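Local coordinates for protein plantazolicin methyltransferase BamL (Bacillus amyloliquefaciens subsp. plantarum, PDB 5DLY) that probably transfers methyl groups from S-adenosylmethionine to the terminal amine of desmethylplantazolicin, as an N-methyltransferase of the Rossmann-like class, at residues 29-34 with 176-181; 43-48 with 75-80. All blocks are in the same frame, centred on the assembly; numbering follows the deposited sequence.

Interaction 1 of 2, residues 29-34 with 176-181. With 5D7 (prop-2-en-1-yl 2-[(1S)-1-amino-4-carbamimidamidobutyl]-1,3-thiazole-4-carboxylate), chain B.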
ATOM      1  N   SER A  29     -11.233   2.446 -13.482  1.00 14.36           N
ATOM      2  CA  SER A  29     -10.476   2.285 -12.242  1.00 14.33           C
ATOM      3  C   SER A  29      -9.998   3.622 -11.662  1.00 14.67           C
ATOM      4  O   SER A  29     -10.112   3.844 -10.453  1.00 14.70           O
ATOM      5  CB  SER A  29      -9.317   1.304 -12.427  1.00 14.23           C
ATOM      6  OG  SER A  29      -8.392   1.761 -13.390  1.00 13.88           O
ATOM      7  N   PHE A  30      -9.512   4.529 -12.514  1.00 15.08           N
ATOM      8  CA  PHE A  30      -9.083   5.852 -12.044  1.00 16.53           C
ATOM      9  C   PHE A  30     -10.226   6.619 -11.385  1.00 16.38           C
ATOM     10  O   PHE A  30     -10.071   7.145 -10.285  1.00 16.72           O
ATOM     11  CB  PHE A  30      -8.471   6.682 -13.181  1.00 17.16           C
ATOM     12  CG  PHE A  30      -7.891   7.999 -12.730  1.00 18.25           C
ATOM     13  CD1 PHE A  30      -6.649   8.049 -12.093  1.00 18.46           C
ATOM     14  CD2 PHE A  30      -8.586   9.190 -12.936  1.00 18.50           C
ATOM     15  CE1 PHE A  30      -6.116   9.259 -11.677  1.00 18.63           C
ATOM     16  CE2 PHE A  30      -8.053  10.405 -12.521  1.00 19.15           C
ATOM     17  CZ  PHE A  30      -6.816  10.441 -11.896  1.00 19.04           C
ATOM     18  N   ARG A  31     -11.375   6.672 -12.060  1.00 16.78           N
ATOM     19  CA  ARG A  31     -12.550   7.364 -11.537  1.00 17.15           C
ATOM     20  C   ARG A  31     -12.983   6.807 -10.182  1.00 15.91           C
ATOM     21  O   ARG A  31     -13.199   7.566  -9.237  1.00 16.01           O
ATOM     22  CB  ARG A  31     -13.703   7.278 -12.539  1.00 18.74           C
ATOM     23  CG  ARG A  31     -14.856   8.221 -12.238  1.00 21.01           C
ATOM     24  CD  ARG A  31     -16.057   7.941 -13.125  1.00 22.30           C
ATOM     25  NE  ARG A  31     -15.825   8.280 -14.528  1.00 23.99           N
ATOM     26  CZ  ARG A  31     -15.670   7.394 -15.511  1.00 23.78           C
ATOM     27  NH1 ARG A  31     -15.728   6.086 -15.271  1.00 24.54           N
ATOM     28  NH2 ARG A  31     -15.471   7.817 -16.750  1.00 24.30           N
ATOM     29  N   TYR A  32     -13.114   5.483 -10.095  1.00 15.14           N
ATOM     30  CA  TYR A  32     -13.489   4.852  -8.836  1.00 14.76           C
ATOM     31  C   TYR A  32     -12.448   5.161  -7.750  1.00 14.51           C
ATOM     32  O   TYR A  32     -12.801   5.588  -6.641  1.00 14.52           O
ATOM     33  CB  TYR A  32     -13.669   3.326  -8.973  1.00 14.41           C
ATOM     34  CG  TYR A  32     -14.029   2.699  -7.644  1.00 14.19           C
ATOM     35  CD1 TYR A  32     -13.033   2.328  -6.736  1.00 13.96           C
ATOM     36  CD2 TYR A  32     -15.362   2.526  -7.267  1.00 14.00           C
ATOM     37  CE1 TYR A  32     -13.353   1.795  -5.503  1.00 14.00           C
ATOM     38  CE2 TYR A  32     -15.696   1.982  -6.030  1.00 14.14           C
ATOM     39  CZ  TYR A  32     -14.682   1.620  -5.149  1.00 14.26           C
ATOM     40  OH  TYR A  32     -14.962   1.079  -3.910  1.00 14.91           O
ATOM     41  N   ASP A  33     -11.176   4.942  -8.077  1.00 14.74           N
ATOM     42  CA  ASP A  33     -10.097   5.055  -7.084  1.00 14.82           C
ATOM     43  C   ASP A  33      -9.980   6.464  -6.528  1.00 15.29           C
ATOM     44  O   ASP A  33      -9.809   6.649  -5.320  1.00 15.03           O
ATOM     45  CB  ASP A  33      -8.756   4.610  -7.673  1.00 14.14           C
ATOM     46  CG  ASP A  33      -8.698   3.115  -7.964  1.00 13.68           C
ATOM     47  OD1 ASP A  33      -9.655   2.380  -7.624  1.00 13.63           O
ATOM     48  OD2 ASP A  33      -7.679   2.689  -8.547  1.00 13.91           O
ATOM     49  N   GLU A  34     -10.090   7.460  -7.403  1.00 16.45           N
ATOM     50  CA  GLU A  34     -10.043   8.851  -6.961  1.00 17.53           C
ATOM     51  C   GLU A  34     -11.218   9.217  -6.059  1.00 17.77           C
ATOM     52  O   GLU A  34     -11.044   9.919  -5.063  1.00 18.21           O
ATOM     53  CB  GLU A  34      -9.976   9.794  -8.164  1.00 19.13           C
ATOM     54  CG  GLU A  34      -8.636   9.765  -8.873  1.00 20.83           C
ATOM     55  CD  GLU A  34      -7.540  10.435  -8.076  1.00 22.78           C
ATOM     56  OE1 GLU A  34      -6.640   9.719  -7.585  1.00 23.41           O
ATOM     57  OE2 GLU A  34      -7.589  11.676  -7.930  1.00 24.07           O
ATOM     58  N   ARG A 176     -22.266  -0.548 -13.798  1.00 17.90           N
ATOM     59  CA  ARG A 176     -21.974  -1.947 -14.080  1.00 18.35           C
ATOM     60  C   ARG A 176     -20.476  -2.159 -14.315  1.00 17.60           C
ATOM     61  O   ARG A 176     -19.933  -3.194 -13.932  1.00 16.93           O
ATOM     62  CB  ARG A 176     -22.798  -2.434 -15.279  1.00 20.30           C
ATOM     63  CG  ARG A 176     -22.693  -3.915 -15.600  1.00 23.99           C
ATOM     64  CD  ARG A 176     -23.116  -4.199 -17.037  1.00 26.85           C
ATOM     65  NE  ARG A 176     -22.140  -3.719 -18.018  1.00 30.10           N
ATOM     66  CZ  ARG A 176     -22.067  -2.465 -18.469  1.00 31.70           C
ATOM     67  NH1 ARG A 176     -22.907  -1.535 -18.024  1.00 33.22           N
ATOM     68  NH2 ARG A 176     -21.142  -2.132 -19.356  1.00 32.26           N
ATOM     69  N   GLU A 177     -19.813  -1.166 -14.914  1.00 17.73           N
ATOM     70  CA  GLU A 177     -18.363  -1.227 -15.131  1.00 17.65           C
ATOM     71  C   GLU A 177     -17.598  -1.221 -13.797  1.00 16.39           C
ATOM     72  O   GLU A 177     -16.695  -2.039 -13.596  1.00 15.66           O
ATOM     73  CB  GLU A 177     -17.886  -0.092 -16.045  1.00 19.25           C
ATOM     74  CG  GLU A 177     -18.385  -0.181 -17.484  1.00 21.29           C
ATOM     75  CD  GLU A 177     -19.739   0.479 -17.700  1.00 22.72           C
ATOM     76  OE1 GLU A 177     -20.342   1.007 -16.738  1.00 23.29           O
ATOM     77  OE2 GLU A 177     -20.214   0.470 -18.856  1.00 25.06           O
ATOM     78  N   GLU A 178     -17.968  -0.320 -12.889  1.00 15.56           N
ATOM     79  CA  GLU A 178     -17.375  -0.310 -11.534  1.00 14.83           C
ATOM     80  C   GLU A 178     -17.631  -1.605 -10.762  1.00 14.62           C
ATOM     81  O   GLU A 178     -16.757  -2.094 -10.039  1.00 13.82           O
ATOM     82  CB  GLU A 178     -17.851   0.900 -10.725  1.00 15.02           C
ATOM     83  CG  GLU A 178     -17.235   2.206 -11.195  1.00 15.61           C
ATOM     84  CD  GLU A 178     -17.645   3.416 -10.370  1.00 15.62           C
ATOM     85  OE1 GLU A 178     -18.403   3.279  -9.380  1.00 16.07           O
ATOM     86  OE2 GLU A 178     -17.200   4.526 -10.716  1.00 16.38           O
ATOM     87  N   GLU A 179     -18.831  -2.162 -10.910  1.00 14.58           N
ATOM     88  CA  GLU A 179     -19.143  -3.448 -10.292  1.00 14.74           C
ATOM     89  C   GLU A 179     -18.217  -4.559 -10.804  1.00 14.48           C
ATOM     90  O   GLU A 179     -17.673  -5.325 -10.015  1.00 13.84           O
ATOM     91  CB  GLU A 179     -20.617  -3.814 -10.526  1.00 16.10           C
ATOM     92  CG  GLU A 179     -21.010  -5.182  -9.994  1.00 18.18           C
ATOM     93  CD  GLU A 179     -22.456  -5.525 -10.288  1.00 18.90           C
ATOM     94  OE1 GLU A 179     -22.778  -5.796 -11.462  1.00 20.08           O
ATOM     95  OE2 GLU A 179     -23.267  -5.538  -9.341  1.00 20.31           O
ATOM     96  N   ALA A 180     -18.047  -4.628 -12.126  1.00 13.97           N
ATOM     97  CA  ALA A 180     -17.147  -5.590 -12.763  1.00 13.74           C
ATOM     98  C   ALA A 180     -15.706  -5.405 -12.295  1.00 13.26           C
ATOM     99  O   ALA A 180     -15.021  -6.371 -11.972  1.00 13.48           O
ATOM    100  CB  ALA A 180     -17.236  -5.472 -14.279  1.00 14.49           C
ATOM    101  N   TYR A 181     -15.279  -4.146 -12.254  1.00 13.01           N
ATOM    102  CA  TYR A 181     -13.969  -3.758 -11.735  1.00 12.61           C
ATOM    103  C   TYR A 181     -13.749  -4.281 -10.319  1.00 12.54           C
ATOM    104  O   TYR A 181     -12.774  -4.985 -10.056  1.00 12.70           O
ATOM    105  CB  TYR A 181     -13.849  -2.234 -11.794  1.00 12.01           C
ATOM    106  CG  TYR A 181     -12.696  -1.639 -11.027  1.00 11.20           C
ATOM    107  CD1 TYR A 181     -11.376  -1.973 -11.342  1.00 11.08           C
ATOM    108  CD2 TYR A 181     -12.926  -0.717 -10.012  1.00 11.25           C
ATOM    109  CE1 TYR A 181     -10.316  -1.413 -10.644  1.00 10.65           C
ATOM    110  CE2 TYR A 181     -11.872  -0.160  -9.293  1.00 10.98           C
ATOM    111  CZ  TYR A 181     -10.574  -0.511  -9.624  1.00 10.96           C
ATOM    112  OH  TYR A 181      -9.520   0.046  -8.938  1.00 10.92           O
TER
HETATM  113  O9  5D7 B 300      -9.348   0.501  -1.562  1.00 16.75           O
HETATM  114  C6  5D7 B 300     -10.232   0.152  -2.330  1.00 16.40           C
HETATM  115  O7  5D7 B 300     -11.607   0.083  -1.900  1.00 18.14           O
HETATM  116  C8  5D7 B 300     -11.981   0.291  -0.535  1.00 20.46           C
HETATM  117  C2  5D7 B 300      -9.939  -0.185  -3.744  1.00 14.60           C
HETATM  118  N3  5D7 B 300      -8.724   0.050  -4.307  1.00 13.79           N
HETATM  119  C4  5D7 B 300      -8.616  -0.301  -5.597  1.00 13.23           C
HETATM  120  S5  5D7 B 300     -10.136  -0.940  -6.133  1.00 13.61           S
HETATM  121  C1  5D7 B 300     -10.903  -0.738  -4.600  1.00 14.40           C
HETATM  122  CA  5D7 B 300      -7.475  -0.193  -6.531  1.00 12.82           C
HETATM  123  N   5D7 B 300      -6.443   0.602  -5.876  1.00 13.74           N
HETATM  124  CB  5D7 B 300      -6.928  -1.569  -6.934  1.00 12.17           C
HETATM  125  CG  5D7 B 300      -6.796  -2.597  -5.804  1.00 11.60           C
HETATM  126  CD  5D7 B 300      -5.647  -3.542  -6.122  1.00 11.40           C
HETATM  127  NE  5D7 B 300      -5.610  -4.600  -5.122  1.00 11.25           N
HETATM  128  CZ  5D7 B 300      -6.264  -5.763  -5.116  1.00 10.96           C
HETATM  129  NH2 5D7 B 300      -6.113  -6.565  -4.155  1.00 11.00           N
HETATM  130  NH1 5D7 B 300      -7.024  -6.084  -6.086  1.00 10.97           N
HETATM  131  C3  5D7 B 300     -13.468   0.079  -0.416  1.00 22.92           C
HETATM  132  C5  5D7 B 300     -14.189   0.784   0.435  1.00 24.55           C
HETATM  133  O   HOH W   1     -15.617   4.610 -12.844  1.00 21.90           O
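Ser29 and Tyr32 of helix 23-56 face Tyr181 and Glu178 of helix 176-187 where the short segment axes pass 10.4 Å apart at 82°, nearly perpendicular. Tyr181 buries the most area here. Its CG, anti to the backbone N, is carried out toward residues 29-34, which meet the ring from several directions. Ser29 packs over one face, with CA 4.0 Å from the centroid of the Tyr181 ring and close to its normal, a CH-pi contact. The edge of the same ring is directed at the face of Tyr32 in an offset edge-to-face pair, with the planes at 65°; the nearest atoms are Tyr32 CD1 and Tyr181 CE2, 3.8 Å apart. At the phenol end, Tyr181 OH donates to Asp33 OD1 over 2.7 Å, meeting the carboxylate on its syn side and only 16° out of its plane.

Glu178, extended beyond CG, approaches the Tyr32 ring at its edge, with OE1 3.8 Å from Tyr32 CD2 and the carboxylate plane nearly perpendicular to the ring. That oxygen is held by Arg35 and the backbone N of Gln174, while OE2 receives a hydrogen bond from a water that accepts one from Arg31 NH1, 5.0 Å from Glu178 OE2. The charged groups of Arg31 and Glu178 are thus joined through water. Tyr32 OH is hydrogen-bonded to Thr172.

Tyr181 and Tyr32 also touch the thiazole of 5D7: Tyr181 OH lies 3.0 Å from 5D7 S5, and Tyr32 CE1 is 3.6 Å from 5D7 C1. Asp33 also lies near the bound S-adenosyl-L-homocysteine. Together, Tyr32, Asp33 and Tyr181 form part of the substrate-analogue pocket of a Rossmann-like methyltransferase, two crossing helices supplying part of its wall.

Interaction 2 of 2, residues 43-48 with 75-80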
ATOM      1  N   ILE A  43      -4.433   9.004   5.486  1.00 12.43           N
ATOM      2  CA  ILE A  43      -4.477   8.200   6.708  1.00 11.30           C
ATOM      3  C   ILE A  43      -3.412   7.100   6.707  1.00 10.65           C
ATOM      4  O   ILE A  43      -2.677   6.931   7.686  1.00 10.29           O
ATOM      5  CB  ILE A  43      -5.887   7.664   6.979  1.00 11.72           C
ATOM      6  CG1 ILE A  43      -6.799   8.844   7.287  1.00 12.29           C
ATOM      7  CG2 ILE A  43      -5.890   6.655   8.123  1.00 11.37           C
ATOM      8  CD1 ILE A  43      -8.266   8.515   7.179  1.00 12.97           C
ATOM      9  N   SER A  44      -3.293   6.382   5.594  1.00  9.80           N
ATOM     10  CA  SER A  44      -2.258   5.365   5.478  1.00  9.88           C
ATOM     11  C   SER A  44      -0.849   5.938   5.573  1.00  9.53           C
ATOM     12  O   SER A  44       0.003   5.351   6.236  1.00  9.61           O
ATOM     13  CB  SER A  44      -2.426   4.581   4.187  1.00  9.51           C
ATOM     14  OG  SER A  44      -3.659   3.891   4.199  1.00  9.97           O
ATOM     15  N   ILE A  45      -0.620   7.082   4.922  1.00  9.67           N
ATOM     16  CA  ILE A  45       0.696   7.736   4.965  1.00  9.83           C
ATOM     17  C   ILE A  45       1.031   8.193   6.389  1.00 10.28           C
ATOM     18  O   ILE A  45       2.114   7.906   6.904  1.00 10.66           O
ATOM     19  CB  ILE A  45       0.783   8.932   3.988  1.00  9.85           C
ATOM     20  CG1 ILE A  45       0.643   8.457   2.531  1.00  9.61           C
ATOM     21  CG2 ILE A  45       2.077   9.711   4.218  1.00  9.90           C
ATOM     22  CD1 ILE A  45       0.329   9.571   1.541  1.00  9.60           C
ATOM     23  N   GLU A  46       0.093   8.884   7.037  1.00 10.78           N
ATOM     24  CA  GLU A  46       0.360   9.357   8.392  1.00 11.50           C
ATOM     25  C   GLU A  46       0.514   8.208   9.385  1.00 11.24           C
ATOM     26  O   GLU A  46       1.190   8.352  10.411  1.00 11.62           O
ATOM     27  CB  GLU A  46      -0.700  10.365   8.863  1.00 12.21           C
ATOM     28  CG  GLU A  46      -0.740  11.669   8.065  1.00 13.88           C
ATOM     29  CD  GLU A  46       0.564  12.468   8.086  1.00 14.77           C
ATOM     30  OE1 GLU A  46       1.417  12.246   8.963  1.00 15.50           O
ATOM     31  OE2 GLU A  46       0.740  13.336   7.204  1.00 16.46           O
ATOM     32  N   THR A  47      -0.085   7.058   9.069  1.00 10.54           N
ATOM     33  CA  THR A  47       0.060   5.873   9.902  1.00 10.46           C
ATOM     34  C   THR A  47       1.508   5.415   9.840  1.00 10.50           C
ATOM     35  O   THR A  47       2.113   5.196  10.883  1.00 11.08           O
ATOM     36  CB  THR A  47      -0.911   4.752   9.492  1.00 10.04           C
ATOM     37  OG1 THR A  47      -2.253   5.187   9.719  1.00 10.17           O
ATOM     38  CG2 THR A  47      -0.677   3.474  10.304  1.00 10.39           C
ATOM     39  N   PHE A  48       2.091   5.314   8.642  1.00 10.49           N
ATOM     40  CA  PHE A  48       3.483   4.868   8.605  1.00 10.89           C
ATOM     41  C   PHE A  48       4.462   5.903   9.153  1.00 11.05           C
ATOM     42  O   PHE A  48       5.461   5.538   9.763  1.00 11.49           O
ATOM     43  CB  PHE A  48       3.917   4.214   7.271  1.00 10.60           C
ATOM     44  CG  PHE A  48       4.110   5.165   6.104  1.00 10.76           C
ATOM     45  CD1 PHE A  48       5.123   6.127   6.100  1.00 10.86           C
ATOM     46  CD2 PHE A  48       3.342   5.008   4.956  1.00 10.52           C
ATOM     47  CE1 PHE A  48       5.316   6.947   4.988  1.00 10.37           C
ATOM     48  CE2 PHE A  48       3.534   5.818   3.842  1.00 10.61           C
ATOM     49  CZ  PHE A  48       4.517   6.794   3.864  1.00 10.56           C
ATOM     50  N   GLN A  75       3.439  13.206  -4.011  1.00 15.26           N
ATOM     51  CA  GLN A  75       3.058  14.612  -3.881  1.00 16.52           C
ATOM     52  C   GLN A  75       2.736  14.988  -2.426  1.00 16.66           C
ATOM     53  O   GLN A  75       3.199  16.025  -1.928  1.00 16.39           O
ATOM     54  CB  GLN A  75       1.895  14.955  -4.809  1.00 18.10           C
ATOM     55  CG  GLN A  75       1.474  16.412  -4.709  1.00 20.47           C
ATOM     56  CD  GLN A  75       1.301  17.060  -6.057  1.00 22.39           C
ATOM     57  OE1 GLN A  75       0.363  16.759  -6.786  1.00 23.74           O
ATOM     58  NE2 GLN A  75       2.215  17.961  -6.397  1.00 23.53           N
ATOM     59  N   TYR A  76       1.946  14.144  -1.758  1.00 15.81           N
ATOM     60  CA  TYR A  76       1.592  14.345  -0.356  1.00 15.93           C
ATOM     61  C   TYR A  76       2.839  14.445   0.511  1.00 16.45           C
ATOM     62  O   TYR A  76       2.947  15.350   1.342  1.00 16.83           O
ATOM     63  CB  TYR A  76       0.709  13.194   0.139  1.00 15.61           C
ATOM     64  CG  TYR A  76       0.207  13.356   1.560  1.00 16.00           C
ATOM     65  CD1 TYR A  76       0.954  12.906   2.645  1.00 16.16           C
ATOM     66  CD2 TYR A  76      -1.027  13.943   1.811  1.00 16.71           C
ATOM     67  CE1 TYR A  76       0.492  13.043   3.949  1.00 16.72           C
ATOM     68  CE2 TYR A  76      -1.496  14.092   3.111  1.00 17.26           C
ATOM     69  CZ  TYR A  76      -0.738  13.641   4.172  1.00 17.01           C
ATOM     70  OH  TYR A  76      -1.217  13.789   5.457  1.00 18.33           O
ATOM     71  N   LEU A  77       3.777  13.520   0.312  1.00 16.59           N
ATOM     72  CA  LEU A  77       5.021  13.487   1.080  1.00 17.61           C
ATOM     73  C   LEU A  77       5.888  14.714   0.811  1.00 19.03           C
ATOM     74  O   LEU A  77       6.494  15.258   1.737  1.00 19.46           O
ATOM     75  CB  LEU A  77       5.800  12.199   0.804  1.00 16.73           C
ATOM     76  CG  LEU A  77       5.174  10.947   1.431  1.00 16.24           C
ATOM     77  CD1 LEU A  77       5.749   9.685   0.811  1.00 16.23           C
ATOM     78  CD2 LEU A  77       5.374  10.953   2.943  1.00 16.12           C
ATOM     79  N   ASN A  78       5.924  15.140  -0.452  1.00 20.54           N
ATOM     80  CA  ASN A  78       6.638  16.351  -0.878  1.00 23.15           C
ATOM     81  C   ASN A  78       6.134  17.619  -0.183  1.00 24.88           C
ATOM     82  O   ASN A  78       6.903  18.557   0.054  1.00 25.66           O
ATOM     83  CB  ASN A  78       6.545  16.509  -2.399  1.00 22.84           C
ATOM     84  CG  ASN A  78       7.223  17.772  -2.900  1.00 23.79           C
ATOM     85  OD1 ASN A  78       8.446  17.878  -2.879  1.00 24.61           O
ATOM     86  ND2 ASN A  78       6.428  18.728  -3.356  1.00 24.86           N
ATOM     87  N   SER A  79       4.845  17.639   0.142  1.00 26.65           N
ATOM     88  CA  SER A  79       4.237  18.775   0.838  1.00 28.56           C
ATOM     89  C   SER A  79       4.471  18.739   2.349  1.00 29.30           C
ATOM     90  O   SER A  79       4.323  19.763   3.027  1.00 31.06           O
ATOM     91  CB  SER A  79       2.738  18.844   0.539  1.00 29.54           C
ATOM     92  OG  SER A  79       2.515  19.032  -0.847  1.00 31.95           O
ATOM     93  N   ARG A  80       4.830  17.567   2.870  1.00 29.49           N
ATOM     94  CA  ARG A  80       5.058  17.392   4.309  1.00 30.10           C
ATOM     95  C   ARG A  80       6.537  17.489   4.651  1.00 29.35           C
ATOM     96  O   ARG A  80       6.900  17.983   5.721  1.00 28.29           O
ATOM     97  CB  ARG A  80       4.494  16.051   4.814  1.00 31.81           C
ATOM     98  CG  ARG A  80       3.069  15.734   4.379  1.00 34.64           C
ATOM     99  CD  ARG A  80       2.147  16.938   4.499  1.00 36.16           C
ATOM    100  NE  ARG A  80       1.309  17.096   3.312  1.00 38.21           N
ATOM    101  CZ  ARG A  80      -0.021  17.092   3.317  1.00 38.49           C
ATOM    102  NH1 ARG A  80      -0.689  16.948   4.455  1.00 39.06           N
ATOM    103  NH2 ARG A  80      -0.686  17.244   2.180  1.00 39.38           N
TER
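Ile45 and Tyr76 run past one another side by side, their side chains pointing opposite ways, Ile45 on helix 23-56 and Tyr76 on helix 72-80. The isoleucine touches the ring with two branches: CD1 sits 3.6 Å from Tyr76 CD1, and CG2 comes 3.7 Å from Tyr76 CE1. CG anti to the backbone N (chi1 -176°) starts the Tyr76 side chain toward residues 43-48.

Its hydroxyl ends at Glu46, whose side chain crosses that of Tyr76 at about a right angle. Tyr76 OH donates to Glu46 OE2 over 2.7 Å, and the acceptor uses its anti lone pair, away from the other carboxylate oxygen. Glu46 OE2 lies in the plane of the Tyr76 ring at its edge, although the carboxylate is turned 63° from that plane. A bend at chi2 helps bring the acid to the phenol.

The two segment axes approach to 11.3 Å at 52°. Ile45 and Phe48 also pack on strand 124-130, Phe48 meeting Phe128 edge-to-face, which places helix 23-56 on the Rossmann-like sheet, with helix 72-80 packing against it. Helix 72-80 follows strand 62-66, the first strand in chain order, lying inside the sheet, in the usual beta-alpha order.

Leu77 extends the apolar contact, its CD2 methyl 3.7 Å from Ile45 CG2 and more loosely placed near Phe48 CZ. On one face of the Tyr76 ring, the Arg80 guanidinium lies with CZ 3.4 Å above the plane, offset toward the rim. Arg80 NE also makes a weak hydrogen bond to Tyr76 O, while NH1 remains 4.8 Å from Glu46 OE2, close enough perhaps to favour the charged carboxylate.

How the interactions relate
Both contacts use helix 23-56 but pair it with different helices: 176-187 in interaction 1 and 72-80 in interaction 2. Their centres are 24 Å apart and their nearest atoms about 10 Å apart, without touching. Each is mainly buried, with an exposed arginine at its margin, and in each a tyrosine donates to an acid on the shared helix. Interaction 1, with its centre about 18 Å from that of the chain, is aromatic and polar, includes a water bridge and lines the substrate-analogue pocket. Interaction 2, centred about 12 Å from the chain centre, adds aliphatic packing beside the sheet and lies away from the annotated sites.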